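Local coordinates for ENT (Trypanosoma brucei brucei, PDB 5ZX1), which is of undetermined function but carries an all-helical ENT domain, the part modelled here, consistent with a role in transcription, at residues A[36-41]-A[75-80]; A[43-48]-A[66-71]; A[48-53]-A[90-95]. One frame throughout, in Å; residues are numbered along the deposited sequence.

Contact 1 (A[36-41]-A[75-80])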
loop_
_atom_site.group_PDB
_atom_site.type_symbol
_atom_site.label_atom_id
_atom_site.label_comp_id
_atom_site.label_asym_id
_atom_site.label_seq_id
_atom_site.Cartn_x
_atom_site.Cartn_y
_atom_site.Cartn_z
ATOM N N ALA A 36 -5.722 -18.328 2.454
ATOM C CA ALA A 36 -4.856 -17.934 1.354
ATOM C C ALA A 36 -5.338 -16.596 0.775
ATOM O O ALA A 36 -4.539 -15.720 0.475
ATOM C CB ALA A 36 -4.824 -19.025 0.279
ATOM N N ALA A 37 -6.653 -16.435 0.651
ATOM C CA ALA A 37 -7.241 -15.196 0.145
ATOM C C ALA A 37 -7.070 -14.031 1.132
ATOM O O ALA A 37 -6.665 -12.930 0.747
ATOM C CB ALA A 37 -8.703 -15.408 -0.166
ATOM N N ARG A 38 -7.396 -14.260 2.394
ATOM C CA ARG A 38 -7.241 -13.209 3.403
ATOM C C ARG A 38 -5.832 -12.641 3.363
ATOM O O ARG A 38 -5.638 -11.452 3.154
ATOM C CB ARG A 38 -7.546 -13.746 4.795
ATOM C CG ARG A 38 -7.799 -12.643 5.814
ATOM C CD ARG A 38 -8.702 -11.603 5.208
ATOM N NE ARG A 38 -9.142 -10.570 6.140
ATOM C CZ ARG A 38 -9.749 -9.450 5.751
ATOM N NH1 ARG A 38 -10.134 -8.543 6.647
ATOM N NH2 ARG A 38 -9.973 -9.242 4.454
ATOM N N GLU A 39 -4.842 -13.514 3.495
ATOM C CA GLU A 39 -3.441 -13.104 3.458
ATOM C C GLU A 39 -3.068 -12.335 2.175
ATOM O O GLU A 39 -2.216 -11.450 2.192
ATOM C CB GLU A 39 -2.537 -14.329 3.621
ATOM C CG GLU A 39 -2.484 -14.838 5.053
ATOM C CD GLU A 39 -1.810 -16.196 5.189
ATOM O OE1 GLU A 39 -1.482 -16.826 4.150
ATOM O OE2 GLU A 39 -1.599 -16.621 6.349
ATOM N N GLU A 40 -3.704 -12.659 1.061
ATOM C CA GLU A 40 -3.438 -11.901 -0.150
ATOM C C GLU A 40 -4.111 -10.528 -0.098
ATOM O O GLU A 40 -3.507 -9.526 -0.477
ATOM C CB GLU A 40 -3.885 -12.681 -1.370
ATOM C CG GLU A 40 -2.985 -13.862 -1.627
ATOM C CD GLU A 40 -2.838 -14.179 -3.106
ATOM O OE1 GLU A 40 -3.185 -13.309 -3.930
ATOM O OE2 GLU A 40 -2.373 -15.292 -3.442
ATOM N N GLU A 41 -5.349 -10.486 0.377
ATOM C CA GLU A 41 -6.019 -9.219 0.607
ATOM C C GLU A 41 -5.119 -8.283 1.402
ATOM O O GLU A 41 -4.907 -7.126 1.012
ATOM C CB GLU A 41 -7.342 -9.414 1.344
ATOM C CG GLU A 41 -8.426 -10.052 0.512
ATOM C CD GLU A 41 -9.732 -10.156 1.277
ATOM O OE1 GLU A 41 -10.760 -9.633 0.794
ATOM O OE2 GLU A 41 -9.739 -10.733 2.386
ATOM N N LEU A 75 -11.797 -5.016 0.211
ATOM C CA LEU A 75 -11.119 -6.083 0.948
ATOM C C LEU A 75 -11.645 -6.249 2.369
ATOM O O LEU A 75 -11.115 -7.059 3.135
ATOM C CB LEU A 75 -9.611 -5.816 0.990
ATOM C CG LEU A 75 -8.997 -5.631 -0.398
ATOM C CD1 LEU A 75 -7.480 -5.472 -0.374
ATOM C CD2 LEU A 75 -9.415 -6.801 -1.270
ATOM N N CYS A 76 -12.677 -5.490 2.719
ATOM C CA CYS A 76 -13.267 -5.575 4.052
ATOM C C CYS A 76 -12.172 -5.518 5.122
ATOM O O CYS A 76 -11.966 -6.471 5.864
ATOM C CB CYS A 76 -14.098 -6.864 4.191
ATOM S SG CYS A 76 -15.490 -6.782 5.355
ATOM N N LEU A 77 -11.449 -4.406 5.172
ATOM C CA LEU A 77 -10.336 -4.251 6.103
ATOM C C LEU A 77 -10.713 -3.361 7.275
ATOM O O LEU A 77 -11.161 -2.238 7.078
ATOM C CB LEU A 77 -9.128 -3.659 5.388
ATOM C CG LEU A 77 -7.915 -4.520 5.034
ATOM C CD1 LEU A 77 -8.274 -5.846 4.358
ATOM C CD2 LEU A 77 -7.045 -3.678 4.126
ATOM N N PRO A 78 -10.529 -3.857 8.504
ATOM C CA PRO A 78 -10.813 -2.987 9.654
ATOM C C PRO A 78 -9.880 -1.788 9.611
ATOM O O PRO A 78 -8.697 -1.970 9.318
ATOM C CB PRO A 78 -10.540 -3.887 10.861
ATOM C CG PRO A 78 -9.589 -4.926 10.346
ATOM C CD PRO A 78 -9.958 -5.154 8.905
ATOM N N THR A 79 -10.395 -0.588 9.857
ATOM C CA THR A 79 -9.592 0.612 9.642
ATOM C C THR A 79 -8.353 0.627 10.551
ATOM O O THR A 79 -7.316 1.163 10.169
ATOM C CB THR A 79 -10.419 1.904 9.850
ATOM O OG1 THR A 79 -11.043 1.885 11.140
ATOM C CG2 THR A 79 -11.487 2.021 8.768
ATOM N N GLU A 80 -8.443 0.012 11.726
ATOM C CA GLU A 80 -7.294 -0.041 12.629
ATOM C C GLU A 80 -6.131 -0.771 11.976
ATOM O O GLU A 80 -4.981 -0.350 12.083
ATOM C CB GLU A 80 -7.660 -0.721 13.949
ATOM C CG GLU A 80 -8.383 0.195 14.918
ATOM C CD GLU A 80 -9.864 -0.125 15.033
ATOM O OE1 GLU A 80 -10.191 -1.308 15.265
ATOM O OE2 GLU A 80 -10.697 0.802 14.879
#
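NH2 of R38 is the best-held polar atom here, gripped by two acceptors: OE2 of E41, one helical turn further on, and the carbonyl O of L75. The carboxylate bond is a salt bridge, R38 NH2 to E41 OE2 at 2.6 Å, and OE2 is approached from above the carboxylate plane. The L75 bond, R38 NH2 to L75 O at 2.8 Å, lies nearly along the C=O axis. R38 NH1 makes a third bond, to C76 O at 2.9 Å, with the donor above that carbonyl's plane. All three acceptors lie close to the guanidinium plane, so together they fix its rotation. R38 gets there with CG anti to the backbone N (chi1 -163°) and a bend at chi2 (44°). The two carbonyls lie just past the end of helix 62-74: C76 has positive phi (48°) in a Schellman motif, and P78 then takes the N-cap position of helix 79-91. R38 of helix 30-56 thus clasps the turn between two helices of the ENT domain. Beside the polar grip, the side chains of E41 and L75 lie alongside one another, running in opposite senses. CD1 of L75 sits 3.4 Å from E41 O, a carbonyl that also accepts from S44 OG. L77 brings CD1 obliquely to the guanidinium, 3.8 Å from R38 NH2.

Contact 2 (A[43-48]-A[66-71])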
loop_
_atom_site.group_PDB
_atom_site.type_symbol
_atom_site.label_atom_id
_atom_site.label_comp_id
_atom_site.label_asym_id
_atom_site.label_seq_id
_atom_site.Cartn_x
_atom_site.Cartn_y
_atom_site.Cartn_z
ATOM N N CYS A 43 -1.889 -8.530 1.940
ATOM C CA CYS A 43 -0.631 -8.234 1.284
ATOM C C CYS A 43 -0.875 -7.177 0.235
ATOM O O CYS A 43 -0.083 -6.243 0.096
ATOM C CB CYS A 43 -0.012 -9.476 0.661
ATOM S SG CYS A 43 1.018 -10.346 1.830
ATOM N N SER A 44 -1.979 -7.312 -0.495
ATOM C CA SER A 44 -2.246 -6.388 -1.586
ATOM C C SER A 44 -2.470 -4.979 -1.034
ATOM O O SER A 44 -2.014 -4.001 -1.632
ATOM C CB SER A 44 -3.434 -6.846 -2.425
ATOM O OG SER A 44 -4.633 -6.200 -2.058
ATOM N N TYR A 45 -3.119 -4.863 0.120
ATOM C CA TYR A 45 -3.266 -3.541 0.725
ATOM C C TYR A 45 -1.900 -2.982 1.159
ATOM O O TYR A 45 -1.608 -1.796 0.959
ATOM C CB TYR A 45 -4.233 -3.567 1.914
ATOM C CG TYR A 45 -4.704 -2.174 2.301
ATOM C CD1 TYR A 45 -5.665 -1.515 1.543
ATOM C CD2 TYR A 45 -4.181 -1.518 3.410
ATOM C CE1 TYR A 45 -6.089 -0.258 1.863
ATOM C CE2 TYR A 45 -4.607 -0.237 3.756
ATOM C CZ TYR A 45 -5.566 0.384 2.969
ATOM O OH TYR A 45 -6.011 1.650 3.271
ATOM N N ARG A 46 -1.067 -3.832 1.750
ATOM C CA ARG A 46 0.239 -3.403 2.243
ATOM C C ARG A 46 1.073 -2.803 1.117
ATOM O O ARG A 46 1.565 -1.672 1.201
ATOM C CB ARG A 46 0.989 -4.582 2.875
ATOM C CG ARG A 46 2.373 -4.219 3.397
ATOM C CD ARG A 46 3.164 -5.451 3.772
ATOM N NE ARG A 46 4.565 -5.122 4.036
ATOM C CZ ARG A 46 5.585 -5.409 3.225
ATOM N NH1 ARG A 46 6.818 -5.054 3.570
ATOM N NH2 ARG A 46 5.383 -6.053 2.077
ATOM N N SER A 47 1.210 -3.565 0.043
ATOM C CA SER A 47 2.005 -3.122 -1.071
ATOM C C SER A 47 1.397 -1.852 -1.669
ATOM O O SER A 47 2.107 -1.033 -2.262
ATOM C CB SER A 47 2.104 -4.224 -2.118
ATOM O OG SER A 47 0.892 -4.293 -2.831
ATOM N N LEU A 48 0.091 -1.678 -1.493
ATOM C CA LEU A 48 -0.593 -0.479 -1.965
ATOM C C LEU A 48 -0.178 0.753 -1.176
ATOM O O LEU A 48 0.058 1.815 -1.746
ATOM C CB LEU A 48 -2.105 -0.655 -1.865
ATOM C CG LEU A 48 -2.932 -0.666 -3.145
ATOM C CD1 LEU A 48 -4.374 -0.425 -2.762
ATOM C CD2 LEU A 48 -2.451 0.395 -4.107
ATOM N N ARG A 66 -8.471 8.027 -2.412
ATOM C CA ARG A 66 -9.657 7.313 -2.876
ATOM C C ARG A 66 -9.355 5.870 -3.245
ATOM O O ARG A 66 -10.226 5.016 -3.164
ATOM C CB ARG A 66 -10.277 8.028 -4.074
ATOM C CG ARG A 66 -10.824 9.386 -3.726
ATOM C CD ARG A 66 -11.699 9.938 -4.834
ATOM N NE ARG A 66 -12.406 11.131 -4.388
ATOM C CZ ARG A 66 -13.021 11.979 -5.199
ATOM N NH1 ARG A 66 -13.027 11.748 -6.513
ATOM N NH2 ARG A 66 -13.635 13.051 -4.696
ATOM N N ILE A 67 -8.133 5.598 -3.681
ATOM C CA ILE A 67 -7.762 4.227 -4.004
ATOM C C ILE A 67 -7.664 3.416 -2.721
ATOM O O ILE A 67 -8.144 2.289 -2.645
ATOM C CB ILE A 67 -6.458 4.170 -4.777
ATOM C CG1 ILE A 67 -6.685 4.665 -6.205
ATOM C CG2 ILE A 67 -5.899 2.752 -4.755
ATOM C CD1 ILE A 67 -5.398 4.966 -6.933
ATOM N N LEU A 68 -7.064 4.007 -1.699
ATOM C CA LEU A 68 -6.947 3.317 -0.429
ATOM C C LEU A 68 -8.324 3.089 0.168
ATOM O O LEU A 68 -8.634 1.996 0.627
ATOM C CB LEU A 68 -6.056 4.101 0.543
ATOM C CG LEU A 68 -4.569 4.131 0.184
ATOM C CD1 LEU A 68 -3.776 4.899 1.230
ATOM C CD2 LEU A 68 -4.024 2.723 0.028
ATOM N N GLU A 69 -9.153 4.126 0.151
ATOM C CA GLU A 69 -10.499 4.051 0.706
ATOM C C GLU A 69 -11.341 2.988 -0.007
ATOM O O GLU A 69 -12.085 2.245 0.628
ATOM C CB GLU A 69 -11.181 5.417 0.619
ATOM C CG GLU A 69 -12.643 5.403 1.078
ATOM C CD GLU A 69 -13.379 6.732 0.861
ATOM O OE1 GLU A 69 -14.511 6.862 1.392
ATOM O OE2 GLU A 69 -12.844 7.644 0.174
ATOM N N ASP A 70 -11.217 2.902 -1.325
ATOM C CA ASP A 70 -12.014 1.942 -2.078
ATOM C C ASP A 70 -11.566 0.505 -1.813
ATOM O O ASP A 70 -12.395 -0.387 -1.674
ATOM C CB ASP A 70 -11.950 2.249 -3.578
ATOM C CG ASP A 70 -12.773 3.477 -3.952
ATOM O OD1 ASP A 70 -13.538 3.959 -3.084
ATOM O OD2 ASP A 70 -12.658 3.968 -5.103
ATOM N N MET A 71 -10.256 0.281 -1.744
ATOM C CA MET A 71 -9.721 -1.050 -1.466
ATOM C C MET A 71 -10.036 -1.508 -0.023
ATOM O O MET A 71 -10.195 -2.696 0.241
ATOM C CB MET A 71 -8.212 -1.075 -1.709
ATOM C CG MET A 71 -7.826 -0.939 -3.156
ATOM S SD MET A 71 -8.497 -2.285 -4.146
ATOM C CE MET A 71 -7.678 -3.697 -3.412
#
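This is antiparallel helix packing, partly buried, its centre about 5 Å from the centre of the chain, where the middle of helix 30-56 faces helix 62-74. The short segments run at 169° to each other, and their axes come no closer than 11.0 Å, a spacing bridged by side chains. L48 does the central work. Its CD1 meets CG of M71 at 3.5 Å, the two side chains nearly perpendicular, and the same methyl lies 4.0 Å from I67 CG2 and 4.2 Å from L68 CD2. M71 is bent at both chi2 and chi3 (-63°), which folds its CE toward OG of S44. Y45 fills the neighbouring position: with CG anti to the backbone N (chi1 -164°), its ring reaches across to L68. Y45 presents its edge, with L68 O in the ring plane 3.6 Å from CE1, while CZ lies 4.1 Å from L68 CD2. M71 CB also stands near the ring plane, 4.2 Å from Y45 CD1. The phenol OH hydrogen-bonds to NH2 of R72, on the same helix that packs on the ring. Y45 also touches A82 and E85 of helix 79-91, so the tyrosine ring is shared by helices 30-56, 62-74 and 79-91. Such apolar packing between consecutive antiparallel helices is that of a helical hairpin, here the first of the ENT domain.

Contact 3 (A[48-53]-A[90-95])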
loop_
_atom_site.group_PDB
_atom_site.type_symbol
_atom_site.label_atom_id
_atom_site.label_comp_id
_atom_site.label_asym_id
_atom_site.label_seq_id
_atom_site.Cartn_x
_atom_site.Cartn_y
_atom_site.Cartn_z
ATOM N N LEU A 48 0.091 -1.678 -1.493
ATOM C CA LEU A 48 -0.593 -0.479 -1.965
ATOM C C LEU A 48 -0.178 0.753 -1.176
ATOM O O LEU A 48 0.058 1.815 -1.746
ATOM C CB LEU A 48 -2.105 -0.655 -1.865
ATOM C CG LEU A 48 -2.932 -0.666 -3.145
ATOM C CD1 LEU A 48 -4.374 -0.425 -2.762
ATOM C CD2 LEU A 48 -2.451 0.395 -4.107
ATOM N N CYS A 49 -0.125 0.624 0.143
ATOM C CA CYS A 49 0.342 1.731 0.972
ATOM C C CYS A 49 1.788 2.139 0.649
ATOM O O CYS A 49 2.091 3.317 0.502
ATOM C CB CYS A 49 0.228 1.353 2.445
ATOM S SG CYS A 49 -1.473 1.333 3.033
ATOM N N ARG A 50 2.678 1.159 0.535
ATOM C CA ARG A 50 4.106 1.443 0.390
ATOM C C ARG A 50 4.350 2.223 -0.886
ATOM O O ARG A 50 4.940 3.314 -0.891
ATOM C CB ARG A 50 4.922 0.147 0.385
ATOM C CG ARG A 50 4.690 -0.707 1.613
ATOM C CD ARG A 50 5.001 -2.167 1.345
ATOM N NE ARG A 50 6.306 -2.309 0.723
ATOM C CZ ARG A 50 7.466 -2.178 1.358
ATOM N NH1 ARG A 50 7.508 -1.886 2.653
ATOM N NH2 ARG A 50 8.590 -2.319 0.676
ATOM N N VAL A 51 3.855 1.644 -1.963
ATOM C CA VAL A 51 3.985 2.196 -3.283
ATOM C C VAL A 51 3.335 3.587 -3.432
ATOM O O VAL A 51 3.913 4.486 -4.040
ATOM C CB VAL A 51 3.406 1.170 -4.272
ATOM C CG1 VAL A 51 2.879 1.828 -5.478
ATOM C CG2 VAL A 51 4.460 0.160 -4.632
ATOM N N LEU A 52 2.151 3.795 -2.877
ATOM C CA LEU A 52 1.559 5.126 -2.976
ATOM C C LEU A 52 2.374 6.135 -2.158
ATOM O O LEU A 52 2.414 7.330 -2.479
ATOM C CB LEU A 52 0.098 5.115 -2.521
ATOM C CG LEU A 52 -0.832 4.410 -3.506
ATOM C CD1 LEU A 52 -2.309 4.696 -3.224
ATOM C CD2 LEU A 52 -0.461 4.766 -4.941
ATOM N N CYS A 53 3.047 5.652 -1.117
ATOM C CA CYS A 53 3.923 6.515 -0.335
ATOM C C CYS A 53 5.265 6.760 -1.036
ATOM O O CYS A 53 5.900 7.791 -0.828
ATOM C CB CYS A 53 4.158 5.916 1.045
ATOM S SG CYS A 53 2.705 5.912 2.057
ATOM N N ARG A 90 4.669 4.455 5.686
ATOM C CA ARG A 90 5.177 5.824 5.751
ATOM C C ARG A 90 6.578 5.879 6.350
ATOM O O ARG A 90 7.399 6.717 5.974
ATOM C CB ARG A 90 4.227 6.698 6.569
ATOM C CG ARG A 90 3.105 7.334 5.755
ATOM C CD ARG A 90 2.474 8.495 6.528
ATOM N NE ARG A 90 1.329 9.089 5.836
ATOM C CZ ARG A 90 0.058 8.832 6.130
ATOM N NH1 ARG A 90 -0.907 9.429 5.446
ATOM N NH2 ARG A 90 -0.245 7.980 7.108
ATOM N N GLU A 91 6.851 4.967 7.270
ATOM C CA GLU A 91 8.096 4.994 8.012
ATOM C C GLU A 91 9.067 3.888 7.575
ATOM O O GLU A 91 10.190 3.816 8.057
ATOM C CB GLU A 91 7.800 4.871 9.499
ATOM C CG GLU A 91 7.577 3.441 9.932
ATOM C CD GLU A 91 7.369 3.322 11.427
ATOM O OE1 GLU A 91 7.472 2.189 11.964
ATOM O OE2 GLU A 91 7.106 4.374 12.055
ATOM N N ASP A 92 8.632 3.019 6.674
ATOM C CA ASP A 92 9.529 2.011 6.128
ATOM C C ASP A 92 10.703 2.709 5.439
ATOM O O ASP A 92 10.522 3.763 4.806
ATOM C CB ASP A 92 8.783 1.106 5.153
ATOM C CG ASP A 92 9.700 0.167 4.417
ATOM O OD1 ASP A 92 10.370 0.630 3.468
ATOM O OD2 ASP A 92 9.741 -1.029 4.781
ATOM N N VAL A 93 11.898 2.126 5.570
ATOM C CA VAL A 93 13.146 2.738 5.074
ATOM C C VAL A 93 13.288 2.714 3.547
ATOM O O VAL A 93 13.723 3.692 2.937
ATOM C CB VAL A 93 14.376 2.061 5.706
ATOM C CG1 VAL A 93 15.640 2.792 5.280
ATOM C CG2 VAL A 93 14.252 2.039 7.222
ATOM N N LEU A 94 12.954 1.589 2.930
ATOM C CA LEU A 94 12.964 1.533 1.474
ATOM C C LEU A 94 11.987 2.593 0.936
ATOM O O LEU A 94 12.359 3.405 0.089
ATOM C CB LEU A 94 12.600 0.129 0.986
ATOM C CG LEU A 94 12.596 -0.112 -0.528
ATOM C CD1 LEU A 94 13.913 0.297 -1.156
ATOM C CD2 LEU A 94 12.304 -1.565 -0.829
ATOM N N VAL A 95 10.768 2.629 1.483
ATOM C CA VAL A 95 9.736 3.554 1.006
ATOM C C VAL A 95 10.235 4.991 1.071
ATOM O O VAL A 95 10.234 5.706 0.061
ATOM C CB VAL A 95 8.397 3.410 1.799
ATOM C CG1 VAL A 95 7.392 4.435 1.322
ATOM C CG2 VAL A 95 7.805 2.003 1.657
#
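An N-capped helix start defines this contact: D92 occupies the N-cap of helix 93-101, just after helix 79-91, and the junction packs against the later part of helix 30-56. The capping bond runs from V95 N to D92 OD1 at 2.8 Å with an N-H...O angle of 169°, and it uses the anti lone pair of that oxygen. D92 has CG anti to its backbone N, and its other oxygen, OD2, faces R50. There NH1 of R50 makes a salt bridge whose hydrogen bond is weak, R50 NH1 to D92 OD2 at 3.2 Å. OD2 lies in the guanidinium plane, but the carboxylate is turned 85° against it, so a single nitrogen meets a single oxygen and no two-pronged pair forms. R50 reaches this point through a bend at chi3 (50°). V95 packs against one guanidinium face, its CG2 displaced from the centre toward the edge and 3.7 Å from R50 CB. L94 brings CD2 to the guanidinium edge near NH2. The other methyl of V95, CG1, anti to the backbone N, lies 3.5 Å from R50 O and 3.6 Å from C53 CB. C53 in turn sets SG 4.0 Å from CG of R90, whose NE donates to G58 O in the connection after helix 30-56. One aspartate thus divides its oxygens: OD1 accepts from the V95 N-H in the first turn of helix 93-101 and OD2 draws in R50. Both partners would be expected to favour the ionised carboxylate, while R46 NH1, close to R50 NH1, adds a like charge that D92 probably helps to offset.

From the N terminus, helix 30-56 supplies the first segment of all three contacts in order: 36-41, 43-48 and 48-53. Contact 2 closes the shortest loop, back to helix 62-74, and lies wholly within the longer loop that contact 1 closes at the turn before helix 79-91. Contact 3 reaches furthest, to the junction of helices 79-91 and 93-101, and its span crosses those of the other two. Contacts 1 and 2 touch, with L77 CD2 3.3 Å from Y45 CG; contacts 2 and 3 share L48 and meet where L68 packs on L52. Contacts 1 and 3 lie about 18 Å apart between centres. Together they tie helices 62-74, 79-91 and 93-101 to helix 30-56.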